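Local coordinates for 49 protein (Murid herpesvirus 4, PDB 6A4V), which probably interacts with the host poly(ADP-ribose) polymerase PARP-1 and so facilitates replication of this gammaherpesvirus, at residues B[287-290]-B[291-295]. Numbering follows the deposited sequence.
Sequences HRLQ and TSNNT
T291 grips R288 O with two donors as the chain leaves helix 274-289: its backbone N at 2.9 Å, from well above the carbonyl plane, and its OG1 at 3.1 Å. With chi1 at 41°, OG1 sits between the backbone N and the carbonyl carbon, turned back to the helix, where R288 NH1 also reaches it through a weak bond of 3.0 Å near the guanidinium plane. S292 N then makes the straight bond to R288 O (2.9 Å, N-H...O 176°), an i to i+4 bond. S292 OG lies over one guanidinium face, 3.2 Å from R288 CZ, and gives R288 O only a weak bond. At N293, ND2 donates to L289 O (3.3 Å) from above that carbonyl's plane and packs at 3.6 Å from L289 CD1; N247 OD1 takes ND2 as well, while R80 NH1 binds N293 OD1. N294 is the N-cap of helix 295-312, its OD1 accepting from V297 N. The turn thus joins two helices, L289 packing on F298 and N294 on F88 of the second subunit, whose E95 is a long, weak ion-pair partner of R288. Three donors converge on R288 O, S292 N nearly along C=O and the T291 pair off its plane, satisfying this carbonyl where the helix gives out.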
loop_
_atom_site.group_PDB
_atom_site.type_symbol
_atom_site.label_atom_id
_atom_site.label_comp_id
_atom_site.label_asym_id
_atom_site.label_seq_id
_atom_site.Cartn_x
_atom_site.Cartn_y
_atom_site.Cartn_z
ATOM N N HIS B 287 -16.112 7.017 13.114
ATOM C CA HIS B 287 -17.299 7.523 12.536
ATOM C C HIS B 287 -17.022 8.032 11.115
ATOM O O HIS B 287 -17.911 7.937 10.225
ATOM C CB HIS B 287 -17.874 8.638 13.426
ATOM C CG HIS B 287 -19.273 8.988 13.046
ATOM N ND1 HIS B 287 -19.561 9.889 12.020
ATOM C CD2 HIS B 287 -20.459 8.510 13.476
ATOM C CE1 HIS B 287 -20.871 9.982 11.870
ATOM N NE2 HIS B 287 -21.436 9.134 12.743
ATOM N N ARG B 288 -15.847 8.655 10.886
ATOM C CA ARG B 288 -15.563 9.146 9.524
ATOM C C ARG B 288 -15.274 7.955 8.605
ATOM O O ARG B 288 -15.636 8.012 7.418
ATOM C CB ARG B 288 -14.360 10.095 9.441
ATOM C CG ARG B 288 -14.190 10.777 8.083
ATOM C CD ARG B 288 -15.336 11.754 7.841
ATOM N NE ARG B 288 -15.180 12.534 6.621
ATOM C CZ ARG B 288 -15.731 12.245 5.447
ATOM N NH1 ARG B 288 -16.829 11.506 5.368
ATOM N NH2 ARG B 288 -15.146 12.684 4.343
ATOM N N LEU B 289 -14.561 6.941 9.137
ATOM C CA LEU B 289 -14.224 5.787 8.408
ATOM C C LEU B 289 -15.433 5.099 7.746
ATOM O O LEU B 289 -15.281 4.404 6.735
ATOM C CB LEU B 289 -13.491 4.843 9.348
ATOM C CG LEU B 289 -12.892 3.609 8.702
ATOM C CD1 LEU B 289 -11.811 3.994 7.666
ATOM C CD2 LEU B 289 -12.331 2.740 9.827
ATOM N N GLN B 290 -16.639 5.297 8.262
ATOM C CA GLN B 290 -17.754 4.580 7.721
ATOM C C GLN B 290 -18.229 5.255 6.434
ATOM O O GLN B 290 -18.976 4.637 5.674
ATOM C CB GLN B 290 -18.916 4.461 8.717
ATOM C CG GLN B 290 -18.520 3.999 10.108
ATOM C CD GLN B 290 -17.826 2.658 10.133
ATOM O OE1 GLN B 290 -16.790 2.485 10.789
ATOM N NE2 GLN B 290 -18.333 1.743 9.326
ATOM N N THR B 291 -17.859 6.516 6.198
ATOM C CA THR B 291 -18.345 7.206 4.982
ATOM C C THR B 291 -17.185 7.444 4.013
ATOM O O THR B 291 -17.411 7.519 2.848
ATOM C CB THR B 291 -19.114 8.481 5.336
ATOM O OG1 THR B 291 -18.393 9.105 6.402
ATOM C CG2 THR B 291 -20.534 8.191 5.767
ATOM N N SER B 292 -15.959 7.581 4.534
ATOM C CA SER B 292 -14.732 7.572 3.728
ATOM C C SER B 292 -13.728 6.554 4.281
ATOM O O SER B 292 -12.844 6.841 5.176
ATOM C CB SER B 292 -14.108 8.929 3.587
ATOM O OG SER B 292 -14.036 9.541 4.847
ATOM N N ASN B 293 -13.846 5.368 3.671
ATOM C CA ASN B 293 -13.115 4.201 4.041
ATOM C C ASN B 293 -11.862 4.269 3.182
ATOM O O ASN B 293 -11.890 3.975 1.966
ATOM C CB ASN B 293 -13.984 2.948 3.879
ATOM C CG ASN B 293 -13.439 1.746 4.643
ATOM O OD1 ASN B 293 -12.681 0.950 4.090
ATOM N ND2 ASN B 293 -13.831 1.571 5.901
ATOM N N ASN B 294 -10.816 4.854 3.763
ATOM C CA ASN B 294 -9.712 5.293 2.973
ATOM C C ASN B 294 -8.459 5.217 3.843
ATOM O O ASN B 294 -8.539 5.369 5.087
ATOM C CB ASN B 294 -9.937 6.663 2.329
ATOM C CG ASN B 294 -9.380 7.854 3.101
ATOM O OD1 ASN B 294 -8.270 7.822 3.631
ATOM N ND2 ASN B 294 -10.108 8.958 3.086
ATOM N N THR B 295 -7.337 4.982 3.149
ATOM C CA THR B 295 -6.057 4.661 3.722
ATOM C C THR B 295 -5.537 5.806 4.591
ATOM O O THR B 295 -4.790 5.568 5.507
ATOM C CB THR B 295 -5.057 4.269 2.608
ATOM O OG1 THR B 295 -3.793 3.881 3.159
ATOM C CG2 THR B 295 -4.797 5.389 1.627
#